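Local coordinates for protein SAS-6 (Leishmania major, PDB 4CKM) that probably helps build the hub of the basal-body cartwheel, where its N-terminal head domain pairs with that of another copy, at residues A[114-117]-A[118-122]; A[158-162]-A[163-167]. One frame throughout, in Å; residues are numbered along the deposited sequence.

Contact 1. Residues A[114-117]-A[118-122]; sequences DFHG and FPRYL
The guanidinium of R120 lies flat on one face of the H116 imidazole, with the two centres 3.8 Å apart and the planes only 14° from parallel. NH1 sits over the ring near its rim, 3.3 Å from CE1 of H116. That same nitrogen donates to the carbonyl O of H116 at 3.1 Å, a straight bond (166°) that leaves the edge of the guanidinium close to its own plane. Stack and bond together fix the rotation of the group. The R120 chain reaches back to H116 through a sharp bend at chi2 (100°). This pair marks the entry to helix 117-130, whose N-terminus is capped by D114: its OD1 accepts from the backbone N of G117 at 2.8 Å, while its main-chain O takes the N-H of F118. Y121 N to G117 O, 3.0 Å, continues the helical bonding. P119 fits here without an N-H to satisfy, its CD lying 3.0 Å from the O of F115. Further out, F115 and F118 make edge-to-face contacts with Y102 and F105, respectively, and L40 lies against both P119 and R120. The Y121 ring stacks on F163 of the second subunit.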
ATOM      1  N   ASP A 114     -18.430  -3.776  -4.940  1.00 35.39           N
ATOM      2  CA  ASP A 114     -18.886  -3.381  -6.263  1.00 35.15           C
ATOM      3  C   ASP A 114     -19.101  -1.871  -6.290  1.00 36.95           C
ATOM      4  O   ASP A 114     -18.833  -1.177  -5.302  1.00 32.01           O
ATOM      5  CB  ASP A 114     -20.163  -4.136  -6.637  1.00 36.08           C
ATOM      6  CG  ASP A 114     -21.313  -3.823  -5.725  1.00 39.02           C
ATOM      7  OD1 ASP A 114     -21.268  -2.833  -4.979  1.00 40.39           O
ATOM      8  OD2 ASP A 114     -22.277  -4.597  -5.735  1.00 47.84           O
ATOM      9  N   PHE A 115     -19.588  -1.357  -7.417  1.00 37.99           N
ATOM     10  CA  PHE A 115     -19.666   0.083  -7.597  1.00 36.44           C
ATOM     11  C   PHE A 115     -20.619   0.769  -6.630  1.00 36.61           C
ATOM     12  O   PHE A 115     -20.363   1.888  -6.204  1.00 37.69           O
ATOM     13  CB  PHE A 115     -20.065   0.403  -9.015  1.00 36.32           C
ATOM     14  CG  PHE A 115     -19.921   1.843  -9.363  1.00 34.99           C
ATOM     15  CD1 PHE A 115     -18.672   2.391  -9.546  1.00 36.81           C
ATOM     16  CD2 PHE A 115     -21.018   2.640  -9.506  1.00 34.42           C
ATOM     17  CE1 PHE A 115     -18.521   3.715  -9.877  1.00 35.36           C
ATOM     18  CE2 PHE A 115     -20.867   3.965  -9.836  1.00 34.04           C
ATOM     19  CZ  PHE A 115     -19.626   4.498 -10.030  1.00 33.00           C
ATOM     20  N   HIS A 116     -21.707   0.107  -6.285  1.00 36.29           N
ATOM     21  CA  HIS A 116     -22.629   0.624  -5.273  1.00 40.06           C
ATOM     22  C   HIS A 116     -21.966   0.658  -3.883  1.00 40.25           C
ATOM     23  O   HIS A 116     -22.132   1.627  -3.118  1.00 40.11           O
ATOM     24  CB  HIS A 116     -23.896  -0.247  -5.224  1.00 44.14           C
ATOM     25  CG  HIS A 116     -24.881   0.166  -4.168  1.00 52.57           C
ATOM     26  ND1 HIS A 116     -25.827   1.157  -4.370  1.00 54.49           N
ATOM     27  CD2 HIS A 116     -25.061  -0.266  -2.895  1.00 54.65           C
ATOM     28  CE1 HIS A 116     -26.541   1.319  -3.269  1.00 53.80           C
ATOM     29  NE2 HIS A 116     -26.099   0.465  -2.360  1.00 56.57           N
ATOM     30  N   GLY A 117     -21.236  -0.412  -3.558  1.00 36.83           N
ATOM     31  CA  GLY A 117     -20.585  -0.545  -2.276  1.00 35.67           C
ATOM     32  C   GLY A 117     -19.431   0.418  -2.105  1.00 37.84           C
ATOM     33  O   GLY A 117     -19.171   0.888  -0.994  1.00 36.43           O
ATOM     34  N   PHE A 118     -18.760   0.760  -3.203  1.00 37.16           N
ATOM     35  CA  PHE A 118     -17.521   1.514  -3.094  1.00 37.50           C
ATOM     36  C   PHE A 118     -17.639   2.852  -2.333  1.00 39.29           C
ATOM     37  O   PHE A 118     -16.870   3.100  -1.411  1.00 36.97           O
ATOM     38  CB  PHE A 118     -16.858   1.734  -4.447  1.00 36.55           C
ATOM     39  CG  PHE A 118     -15.709   2.665  -4.372  1.00 34.57           C
ATOM     40  CD1 PHE A 118     -14.537   2.270  -3.745  1.00 35.35           C
ATOM     41  CD2 PHE A 118     -15.825   3.972  -4.822  1.00 36.40           C
ATOM     42  CE1 PHE A 118     -13.471   3.145  -3.614  1.00 36.16           C
ATOM     43  CE2 PHE A 118     -14.754   4.858  -4.710  1.00 35.74           C
ATOM     44  CZ  PHE A 118     -13.576   4.439  -4.109  1.00 36.48           C
ATOM     45  N   PRO A 119     -18.576   3.723  -2.734  1.00 42.26           N
ATOM     46  CA  PRO A 119     -18.719   4.985  -2.019  1.00 40.51           C
ATOM     47  C   PRO A 119     -19.200   4.815  -0.594  1.00 39.57           C
ATOM     48  O   PRO A 119     -18.821   5.593   0.259  1.00 42.35           O
ATOM     49  CB  PRO A 119     -19.744   5.762  -2.855  1.00 40.73           C
ATOM     50  CG  PRO A 119     -20.499   4.716  -3.599  1.00 42.64           C
ATOM     51  CD  PRO A 119     -19.509   3.624  -3.871  1.00 42.68           C
ATOM     52  N   ARG A 120     -19.998   3.801  -0.320  1.00 39.87           N
ATOM     53  CA  ARG A 120     -20.405   3.533   1.063  1.00 42.01           C
ATOM     54  C   ARG A 120     -19.220   3.183   1.977  1.00 41.11           C
ATOM     55  O   ARG A 120     -19.130   3.647   3.118  1.00 40.13           O
ATOM     56  CB  ARG A 120     -21.431   2.407   1.109  1.00 46.23           C
ATOM     57  CG  ARG A 120     -22.872   2.870   0.952  1.00 53.77           C
ATOM     58  CD  ARG A 120     -23.437   2.688  -0.445  1.00 57.58           C
ATOM     59  NE  ARG A 120     -24.626   3.525  -0.653  1.00 62.79           N
ATOM     60  CZ  ARG A 120     -25.031   4.003  -1.832  1.00 62.67           C
ATOM     61  NH1 ARG A 120     -24.364   3.729  -2.954  1.00 64.38           N
ATOM     62  NH2 ARG A 120     -26.112   4.774  -1.892  1.00 63.99           N
ATOM     63  N   TYR A 121     -18.329   2.353   1.462  1.00 39.12           N
ATOM     64  CA  TYR A 121     -17.139   1.935   2.175  1.00 42.91           C
ATOM     65  C   TYR A 121     -16.267   3.147   2.445  1.00 40.79           C
ATOM     66  O   TYR A 121     -15.769   3.357   3.545  1.00 41.06           O
ATOM     67  CB  TYR A 121     -16.412   0.852   1.352  1.00 48.82           C
ATOM     68  CG  TYR A 121     -14.892   0.790   1.454  1.00 56.08           C
ATOM     69  CD1 TYR A 121     -14.263   0.489   2.665  1.00 57.74           C
ATOM     70  CD2 TYR A 121     -14.077   0.979   0.312  1.00 58.54           C
ATOM     71  CE1 TYR A 121     -12.874   0.404   2.749  1.00 60.28           C
ATOM     72  CE2 TYR A 121     -12.693   0.907   0.392  1.00 57.29           C
ATOM     73  CZ  TYR A 121     -12.100   0.610   1.611  1.00 58.51           C
ATOM     74  OH  TYR A 121     -10.744   0.516   1.727  1.00 56.96           O
ATOM     75  N   LEU A 122     -16.116   3.977   1.437  1.00 40.19           N
ATOM     76  CA  LEU A 122     -15.264   5.124   1.550  1.00 38.90           C
ATOM     77  C   LEU A 122     -15.830   6.058   2.604  1.00 38.71           C
ATOM     78  O   LEU A 122     -15.108   6.557   3.470  1.00 38.55           O
ATOM     79  CB  LEU A 122     -15.199   5.828   0.207  1.00 41.56           C
ATOM     80  CG  LEU A 122     -14.138   6.899   0.053  1.00 43.41           C
ATOM     81  CD1 LEU A 122     -12.747   6.298   0.212  1.00 45.73           C
ATOM     82  CD2 LEU A 122     -14.314   7.539  -1.306  1.00 43.91           C
TER

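Contact 2. Residues A[158-162]-A[163-167]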
ATOM      1  N   LEU A 158      -4.574   6.131   5.765  1.00 32.06           N
ATOM      2  CA  LEU A 158      -3.437   5.477   6.402  1.00 32.83           C
ATOM      3  C   LEU A 158      -3.805   4.919   7.762  1.00 31.95           C
ATOM      4  O   LEU A 158      -4.650   5.465   8.477  1.00 33.89           O
ATOM      5  CB  LEU A 158      -2.301   6.490   6.587  1.00 34.31           C
ATOM      6  CG  LEU A 158      -1.871   7.192   5.296  1.00 34.28           C
ATOM      7  CD1 LEU A 158      -0.834   8.268   5.607  1.00 35.03           C
ATOM      8  CD2 LEU A 158      -1.347   6.165   4.278  1.00 32.29           C
ATOM      9  N   GLU A 159      -3.162   3.821   8.111  1.00 32.58           N
ATOM     10  CA  GLU A 159      -3.291   3.217   9.432  1.00 34.24           C
ATOM     11  C   GLU A 159      -1.895   2.998   9.952  1.00 32.59           C
ATOM     12  O   GLU A 159      -1.073   2.390   9.272  1.00 32.73           O
ATOM     13  CB  GLU A 159      -3.981   1.861   9.337  1.00 37.07           C
ATOM     14  CG  GLU A 159      -4.074   1.121  10.667  1.00 41.35           C
ATOM     15  CD  GLU A 159      -4.485  -0.342  10.534  1.00 45.61           C
ATOM     16  OE1 GLU A 159      -4.564  -0.871   9.408  1.00 49.15           O
ATOM     17  OE2 GLU A 159      -4.718  -0.984  11.574  1.00 52.84           O
ATOM     18  N   THR A 160      -1.618   3.486  11.143  1.00 33.15           N
ATOM     19  CA  THR A 160      -0.324   3.262  11.752  1.00 36.53           C
ATOM     20  C   THR A 160      -0.426   2.067  12.686  1.00 37.73           C
ATOM     21  O   THR A 160      -1.214   2.075  13.592  1.00 37.84           O
ATOM     22  CB  THR A 160       0.184   4.526  12.466  1.00 36.66           C
ATOM     23  OG1 THR A 160       0.559   5.504  11.475  1.00 40.31           O
ATOM     24  CG2 THR A 160       1.431   4.217  13.270  1.00 39.25           C
ATOM     25  N   THR A 161       0.333   1.015  12.411  1.00 40.50           N
ATOM     26  CA  THR A 161       0.376  -0.157  13.268  1.00 40.11           C
ATOM     27  C   THR A 161       1.572   0.015  14.177  1.00 43.54           C
ATOM     28  O   THR A 161       2.213   1.066  14.156  1.00 40.35           O
ATOM     29  CB  THR A 161       0.528  -1.440  12.444  1.00 40.01           C
ATOM     30  OG1 THR A 161       1.786  -1.433  11.768  1.00 38.18           O
ATOM     31  CG2 THR A 161      -0.600  -1.548  11.403  1.00 41.24           C
ATOM     32  N   ASP A 162       1.879  -1.013  14.966  1.00 44.60           N
ATOM     33  CA  ASP A 162       3.059  -0.984  15.822  1.00 49.23           C
ATOM     34  C   ASP A 162       4.322  -1.035  14.975  1.00 47.03           C
ATOM     35  O   ASP A 162       5.397  -0.741  15.455  1.00 47.74           O
ATOM     36  CB  ASP A 162       3.069  -2.191  16.780  1.00 55.00           C
ATOM     37  CG  ASP A 162       2.089  -2.046  17.946  1.00 59.31           C
ATOM     38  OD1 ASP A 162       1.833  -0.907  18.404  1.00 65.72           O
ATOM     39  OD2 ASP A 162       1.582  -3.085  18.419  1.00 63.06           O
ATOM     40  N   PHE A 163       4.204  -1.440  13.722  1.00 43.02           N
ATOM     41  CA  PHE A 163       5.379  -1.688  12.929  1.00 43.04           C
ATOM     42  C   PHE A 163       5.604  -0.669  11.817  1.00 37.57           C
ATOM     43  O   PHE A 163       6.753  -0.393  11.440  1.00 33.19           O
ATOM     44  CB  PHE A 163       5.293  -3.117  12.411  1.00 49.88           C
ATOM     45  CG  PHE A 163       5.109  -4.136  13.526  1.00 61.51           C
ATOM     46  CD1 PHE A 163       6.191  -4.500  14.347  1.00 63.71           C
ATOM     47  CD2 PHE A 163       3.853  -4.715  13.775  1.00 66.42           C
ATOM     48  CE1 PHE A 163       6.029  -5.420  15.369  1.00 67.23           C
ATOM     49  CE2 PHE A 163       3.686  -5.639  14.798  1.00 68.88           C
ATOM     50  CZ  PHE A 163       4.774  -5.989  15.596  1.00 72.24           C
ATOM     51  N   LYS A 164       4.522  -0.096  11.301  1.00 35.13           N
ATOM     52  CA  LYS A 164       4.627   0.888  10.217  1.00 34.95           C
ATOM     53  C   LYS A 164       3.288   1.503   9.921  1.00 32.38           C
ATOM     54  O   LYS A 164       2.260   1.036  10.408  1.00 30.91           O
ATOM     55  CB  LYS A 164       5.100   0.221   8.925  1.00 35.82           C
ATOM     56  CG  LYS A 164       4.051  -0.685   8.292  1.00 35.78           C
ATOM     57  CD  LYS A 164       4.661  -1.666   7.303  1.00 35.91           C
ATOM     58  CE  LYS A 164       5.243  -0.990   6.079  1.00 34.59           C
ATOM     59  NZ  LYS A 164       4.202  -0.286   5.295  1.00 34.55           N
ATOM     60  N   THR A 165       3.314   2.501   9.048  1.00 31.08           N
ATOM     61  CA  THR A 165       2.112   3.039   8.473  1.00 31.06           C
ATOM     62  C   THR A 165       1.738   2.238   7.236  1.00 33.10           C
ATOM     63  O   THR A 165       2.569   1.986   6.349  1.00 31.18           O
ATOM     64  CB  THR A 165       2.255   4.522   8.142  1.00 31.02           C
ATOM     65  OG1 THR A 165       2.481   5.240   9.355  1.00 30.88           O
ATOM     66  CG2 THR A 165       0.993   5.050   7.481  1.00 31.98           C
ATOM     67  N   VAL A 166       0.469   1.844   7.192  1.00 34.23           N
ATOM     68  CA  VAL A 166      -0.064   1.004   6.123  1.00 33.93           C
ATOM     69  C   VAL A 166      -1.073   1.808   5.338  1.00 33.29           C
ATOM     70  O   VAL A 166      -2.023   2.354   5.911  1.00 31.15           O
ATOM     71  CB  VAL A 166      -0.803  -0.205   6.723  1.00 36.10           C
ATOM     72  CG1 VAL A 166      -1.449  -1.028   5.636  1.00 38.70           C
ATOM     73  CG2 VAL A 166       0.156  -1.061   7.518  1.00 38.20           C
ATOM     74  N   GLU A 167      -0.893   1.863   4.032  1.00 31.81           N
ATOM     75  CA  GLU A 167      -1.839   2.535   3.183  1.00 33.76           C
ATOM     76  C   GLU A 167      -3.011   1.596   2.849  1.00 35.88           C
ATOM     77  O   GLU A 167      -2.801   0.498   2.361  1.00 33.98           O
ATOM     78  CB  GLU A 167      -1.139   2.980   1.925  1.00 34.51           C
ATOM     79  CG  GLU A 167      -2.055   3.699   0.978  1.00 40.52           C
ATOM     80  CD  GLU A 167      -1.403   3.895  -0.354  1.00 44.19           C
ATOM     81  OE1 GLU A 167      -0.482   4.734  -0.441  1.00 47.77           O
ATOM     82  OE2 GLU A 167      -1.815   3.192  -1.302  1.00 47.67           O
TER
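One face of the F163 ring is met by the methylene of its neighbour D162, whose CB stands over the ring 4.1 Å from the centroid and 15° off the normal. The same ring stacks with Y121 of the second subunit, so the aromatic in the turn takes part in the dimer contact. Of the other flat groups, the E159 carboxylate bonds through OE1 to H168, and that of E167 forms a salt bridge with R156. The chain reverses around F163, in a turn held by T161. The T161 hydroxyl OG1, placed between the backbone N and the carbonyl carbon (chi1 64°), accepts from F163 N at 3.1 Å, an ST turn, and donates to K164 O at 2.9 Å on a lone pair. The backbone N of T161 reaches the same K164 O at 2.8 Å, which therefore has two donors. This is the tip of the antiparallel hairpin of strands 152-160 and 165-175; in SAS-6 head domains the equivalent hairpin carries a hydrophobic residue into the partner head. E159 and V166 form the hydrogen-bonded pair, V166 N meeting E159 O at 2.6 Å. T160 and T165, a non-hydrogen-bonded pair, join their OG1 atoms at 2.9 Å on the face they share with L158 and E167. There CG2 of T165 packs on CB of L158, 3.7 Å away. K164 NZ bonds to T165 O at 3.0 Å from well above the carbonyl plane and also to H168 O of the second subunit, while V166 packs against V166 of that subunit.

How the contacts relate
The two contacts belong to different elements of one head domain: 114-122 starts a helix, whereas 158-167 closes a hairpin farther from the centre of the chain. Their centres are 23 Å apart and their nearest atoms about 8 Å, so they do not touch within a subunit. Contact 1 combines buried aromatic and aliphatic groups facing the domain interior with an exposed histidine and a partly exposed arginine. Contact 2 relies more on strand and hydroxyl bonds, with D162 and F163 exposed at the turn, K164 buried and the partner subunit close by. Across the dimer interface, however, contact 1 of one subunit meets contact 2 of the other, consistent with head-to-head assembly of the cartwheel hub.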